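Side-chain contacts in ribosome-associated factor Y (Coxiella burnetii, PDB 3TQM), which associates with 100S ribosomes, dimers of 70S ribosomes, and probably regulates translation as a hibernation factor: residues T20-K23 and L24-Q28; V10-P14 and A15-L19. All coordinates share one frame; numbering follows the deposited sequence.

Interaction 1 of 2, residues T20-K23 and L24-Q28; sequences TEKK and LHRIQ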
loop_
_atom_site.group_PDB
_atom_site.type_symbol
_atom_site.label_atom_id
_atom_site.label_comp_id
_atom_site.label_asym_id
_atom_site.label_seq_id
_atom_site.Cartn_x
_atom_site.Cartn_y
_atom_site.Cartn_z
ATOM N N THR A 20 -1.143 0.397 8.880
ATOM C CA THR A 20 -1.316 0.425 7.434
ATOM C C THR A 20 -2.728 0.859 7.068
ATOM O O THR A 20 -2.931 1.588 6.099
ATOM C CB THR A 20 -1.020 -0.947 6.801
ATOM O OG1 THR A 20 0.321 -1.342 7.121
ATOM C CG2 THR A 20 -1.173 -0.874 5.292
ATOM N N GLU A 21 -3.701 0.405 7.849
ATOM C CA GLU A 21 -5.095 0.775 7.636
ATOM C C GLU A 21 -5.302 2.284 7.711
ATOM O O GLU A 21 -5.862 2.884 6.795
ATOM C CB GLU A 21 -6.001 0.087 8.657
ATOM C CG GLU A 21 -6.423 -1.318 8.276
ATOM C CD GLU A 21 -7.335 -1.948 9.311
ATOM O OE1 GLU A 21 -7.702 -1.254 10.285
ATOM O OE2 GLU A 21 -7.682 -3.136 9.153
ATOM N N LYS A 22 -4.847 2.893 8.801
ATOM C CA LYS A 22 -5.095 4.310 9.034
ATOM C C LYS A 22 -4.373 5.201 8.027
ATOM O O LYS A 22 -4.850 6.287 7.700
ATOM C CB LYS A 22 -4.720 4.708 10.464
ATOM C CG LYS A 22 -3.242 4.932 10.686
ATOM C CD LYS A 22 -3.002 5.661 11.996
ATOM C CE LYS A 22 -1.538 6.037 12.155
ATOM N NZ LYS A 22 -1.304 6.876 13.363
ATOM N N LYS A 23 -3.229 4.741 7.532
ATOM C CA LYS A 23 -2.488 5.501 6.530
ATOM C C LYS A 23 -3.166 5.449 5.163
ATOM O O LYS A 23 -3.139 6.421 4.412
ATOM C CB LYS A 23 -1.043 5.019 6.428
ATOM C CG LYS A 23 -0.103 5.709 7.392
ATOM C CD LYS A 23 1.335 5.291 7.142
ATOM C CE LYS A 23 2.284 5.997 8.093
ATOM N NZ LYS A 23 3.561 5.239 8.241
ATOM N N LEU A 24 -3.767 4.309 4.843
ATOM C CA LEU A 24 -4.489 4.162 3.588
ATOM C C LEU A 24 -5.744 5.018 3.600
ATOM O O LEU A 24 -6.155 5.551 2.573
ATOM C CB LEU A 24 -4.852 2.699 3.344
ATOM C CG LEU A 24 -3.735 1.802 2.819
ATOM C CD1 LEU A 24 -4.185 0.357 2.822
ATOM C CD2 LEU A 24 -3.328 2.237 1.423
ATOM N N HIS A 25 -6.351 5.143 4.774
ATOM C CA HIS A 25 -7.555 5.952 4.926
ATOM C C HIS A 25 -7.237 7.444 4.875
ATOM O O HIS A 25 -8.141 8.281 4.892
ATOM C CB HIS A 25 -8.275 5.602 6.230
ATOM C CG HIS A 25 -8.886 4.236 6.232
ATOM N ND1 HIS A 25 -9.582 3.731 5.155
ATOM C CD2 HIS A 25 -8.902 3.266 7.178
ATOM C CE1 HIS A 25 -10.004 2.511 5.437
ATOM N NE2 HIS A 25 -9.605 2.204 6.658
ATOM N N ARG A 26 -5.948 7.767 4.808
ATOM C CA ARG A 26 -5.494 9.153 4.740
ATOM C C ARG A 26 -4.999 9.513 3.345
ATOM O O ARG A 26 -4.750 10.681 3.051
ATOM C CB ARG A 26 -4.358 9.393 5.737
ATOM C CG ARG A 26 -4.776 9.457 7.192
ATOM C CD ARG A 26 -3.553 9.665 8.070
ATOM N NE ARG A 26 -3.895 9.774 9.483
ATOM C CZ ARG A 26 -3.066 9.455 10.472
ATOM N NH1 ARG A 26 -1.850 8.995 10.198
ATOM N NH2 ARG A 26 -3.454 9.584 11.734
ATOM N N ILE A 27 -4.853 8.507 2.491
ATOM C CA ILE A 27 -4.231 8.703 1.185
ATOM C C ILE A 27 -5.072 9.563 0.239
ATOM O O ILE A 27 -6.302 9.532 0.270
ATOM C CB ILE A 27 -3.898 7.362 0.508
ATOM C CG1 ILE A 27 -2.858 7.567 -0.591
ATOM C CG2 ILE A 27 -5.152 6.714 -0.052
ATOM C CD1 ILE A 27 -2.413 6.284 -1.234
ATOM N N GLN A 28 -4.388 10.334 -0.600
ATOM C CA GLN A 28 -5.044 11.209 -1.561
ATOM C C GLN A 28 -4.045 11.592 -2.645
ATOM O O GLN A 28 -2.839 11.441 -2.454
ATOM C CB GLN A 28 -5.589 12.457 -0.861
ATOM C CG GLN A 28 -4.812 12.861 0.374
ATOM C CD GLN A 28 -4.772 14.360 0.566
ATOM O OE1 GLN A 28 -5.713 14.960 1.092
ATOM N NE2 GLN A 28 -3.680 14.979 0.131
#
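L24 N and H25 N donate i to i+4 backbone bonds to T20 O (3.1 Å) and E21 O near the end of helix 14-24, and a type I turn from L24 to I27 follows. R26 N also makes a weak i to i+3 bond to K23 O.

On the inner side T20 and L24 run side by side, both directed into the protein. The methyl CG2 of T20 meets CD1 of L24 at 4.1 Å; with chi1 at -58°, CG2 stands anti to the backbone N, while OG1 turns back to bond the carbonyl of L16 one helical turn earlier. This pair belongs to the face that helix 14-24 lays on the sheet. L24 rests there on I37 and I39 of strand 36-44, and I27 packs against L81 and L85 of helix 70-89. Strand 2-8, helix 14-24 and the adjacent parallel strand 36-44 form a beta-alpha-beta crossover.

The outer side is polar. K22, extended beyond CG, lies alongside R26, and its methylenes pass over one face of the guanidinium, CE coming within 3.6 Å of NH1. The aliphatic packing brings two probably positive ends together, NZ of K22 standing 3.8 Å from NH2 of R26. K23 instead reaches a salt bridge with D75 on helix 70-89. The H25 ring folds back along the helix end, its CD2 lying 3.1 Å from the carbonyl oxygen of E21 in an oblique approach.

Interaction 2 of 2, residues V10-P14 and A15-L19; sequences VDISP and ALREL. With SO4 (sulfate ion), chain E.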
loop_
_atom_site.group_PDB
_atom_site.type_symbol
_atom_site.label_atom_id
_atom_site.label_comp_id
_atom_site.label_asym_id
_atom_site.label_seq_id
_atom_site.Cartn_x
_atom_site.Cartn_y
_atom_site.Cartn_z
ATOM N N VAL A 10 5.362 -14.142 6.152
ATOM C CA VAL A 10 5.397 -13.261 7.313
ATOM C C VAL A 10 4.016 -13.083 7.938
ATOM O O VAL A 10 3.006 -13.011 7.240
ATOM C CB VAL A 10 5.971 -11.881 6.950
ATOM C CG1 VAL A 10 7.485 -11.951 6.861
ATOM C CG2 VAL A 10 5.374 -11.385 5.642
ATOM N N ASP A 11 3.984 -13.024 9.264
ATOM C CA ASP A 11 2.753 -12.775 9.993
ATOM C C ASP A 11 2.581 -11.280 10.207
ATOM O O ASP A 11 3.388 -10.643 10.883
ATOM C CB ASP A 11 2.774 -13.487 11.347
ATOM C CG ASP A 11 2.657 -14.992 11.218
ATOM O OD1 ASP A 11 2.778 -15.509 10.086
ATOM O OD2 ASP A 11 2.449 -15.660 12.251
ATOM N N ILE A 12 1.528 -10.720 9.626
ATOM C CA ILE A 12 1.215 -9.313 9.806
ATOM C C ILE A 12 0.757 -9.050 11.233
ATOM O O ILE A 12 -0.322 -9.486 11.635
ATOM C CB ILE A 12 0.110 -8.869 8.834
ATOM C CG1 ILE A 12 0.500 -9.215 7.393
ATOM C CG2 ILE A 12 -0.168 -7.380 8.992
ATOM C CD1 ILE A 12 -0.619 -9.026 6.389
ATOM N N SER A 13 1.583 -8.347 12.001
ATOM C CA SER A 13 1.227 -8.028 13.375
ATOM C C SER A 13 0.010 -7.111 13.394
ATOM O O SER A 13 -0.249 -6.403 12.425
ATOM C CB SER A 13 2.402 -7.368 14.105
ATOM O OG SER A 13 2.658 -6.067 13.594
ATOM N N PRO A 14 -0.751 -7.135 14.499
ATOM C CA PRO A 14 -1.925 -6.273 14.661
ATOM C C PRO A 14 -1.560 -4.799 14.542
ATOM O O PRO A 14 -2.273 -4.034 13.893
ATOM C CB PRO A 14 -2.385 -6.570 16.092
ATOM C CG PRO A 14 -1.879 -7.936 16.373
ATOM C CD PRO A 14 -0.566 -8.035 15.652
ATOM N N ALA A 15 -0.455 -4.408 15.171
ATOM C CA ALA A 15 -0.017 -3.018 15.146
ATOM C C ALA A 15 0.303 -2.566 13.725
ATOM O O ALA A 15 -0.059 -1.462 13.320
ATOM C CB ALA A 15 1.184 -2.824 16.050
ATOM N N LEU A 16 0.986 -3.420 12.971
ATOM C CA LEU A 16 1.341 -3.093 11.597
ATOM C C LEU A 16 0.088 -3.061 10.732
ATOM O O LEU A 16 0.009 -2.312 9.760
ATOM C CB LEU A 16 2.346 -4.104 11.040
ATOM C CG LEU A 16 2.800 -3.888 9.596
ATOM C CD1 LEU A 16 3.562 -2.579 9.463
ATOM C CD2 LEU A 16 3.653 -5.056 9.133
ATOM N N ARG A 17 -0.890 -3.880 11.100
ATOM C CA ARG A 17 -2.146 -3.940 10.376
ATOM C C ARG A 17 -2.948 -2.664 10.582
ATOM O O ARG A 17 -3.513 -2.114 9.636
ATOM C CB ARG A 17 -2.961 -5.144 10.835
ATOM C CG ARG A 17 -4.231 -5.336 10.040
ATOM C CD ARG A 17 -4.852 -6.682 10.318
ATOM N NE ARG A 17 -5.895 -6.970 9.345
ATOM C CZ ARG A 17 -5.675 -7.547 8.169
ATOM N NH1 ARG A 17 -4.446 -7.906 7.823
ATOM N NH2 ARG A 17 -6.683 -7.769 7.336
ATOM N N GLU A 18 -2.998 -2.200 11.825
ATOM C CA GLU A 18 -3.710 -0.974 12.155
ATOM C C GLU A 18 -3.025 0.229 11.523
ATOM O O GLU A 18 -3.677 1.082 10.920
ATOM C CB GLU A 18 -3.802 -0.787 13.668
ATOM C CG GLU A 18 -4.435 0.529 14.083
ATOM C CD GLU A 18 -4.551 0.672 15.586
ATOM O OE1 GLU A 18 -3.675 0.145 16.305
ATOM O OE2 GLU A 18 -5.523 1.305 16.048
ATOM N N LEU A 19 -1.704 0.286 11.665
ATOM C CA LEU A 19 -0.909 1.369 11.096
ATOM C C LEU A 19 -1.149 1.518 9.595
ATOM O O LEU A 19 -1.336 2.626 9.091
ATOM C CB LEU A 19 0.577 1.128 11.364
ATOM C CG LEU A 19 1.580 2.203 10.928
ATOM C CD1 LEU A 19 1.973 2.072 9.457
ATOM C CD2 LEU A 19 1.047 3.598 11.232
HETATM S S SO4 E . 6.459 -6.405 14.165
HETATM O O1 SO4 E . 5.503 -5.673 13.339
HETATM O O2 SO4 E . 6.449 -5.880 15.529
HETATM O O3 SO4 E . 6.087 -7.816 14.186
HETATM O O4 SO4 E . 7.799 -6.265 13.604
#
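S13 is the N-cap of helix 14-24: its OG accepts the backbone N-H of L16 at 3.2 Å, with an N-H...O angle of 154°. Its chi1, 69°, sets OG between the backbone N and the carbonyl carbon, facing the N-H of L16. The first helical bonds follow, R17 N to S13 O and E18 N to P14 O, both 2.9 Å.

The tight part of the contact is this cap, where CB of the buried L16 also packs against S13 OG, at 3.2 Å. Looser is the side contact of I12 CG2 with R17 CB at 4.0 Å, the two side chains crossing at a slant, while CD1 of I12 lies at the edge of the guanidinium, near its plane. I12 and L16 barely touch, but both also rest on F41 of strand 36-44, and L16 continues onto M70 and Y71.

P14, A15 and E18 lie on the solvent side, where backbone bonds rather than side-chain packing join the segments. A sulfate ion, probably from the crystallisation liquor, sits beside the cap, its O1 taking an additional hydrogen bond from S13 OG at 2.9 Å. By accepting the N-H of L16, at N3, the S13 hydroxyl makes a serine N-cap, with P14 at N1.

In the fold
From the N terminus, the chain runs along strand 2-8 and enters interaction 2, where the loop after the strand turns into helix 14-24. Interaction 1 follows directly, as the same helix ends and the chain sets off toward strand 36-44. The two are in series, neither nested nor crossed, with centres about 14 Å apart; each is local and closes no long loop. Together they mark the start and finish of the helical arm of the crossover joining the parallel strands 2-8 and 36-44. Both also meet helix 70-89, interaction 2 near its beginning at M70 and Y71, interaction 1 further along it, from V74 to L85.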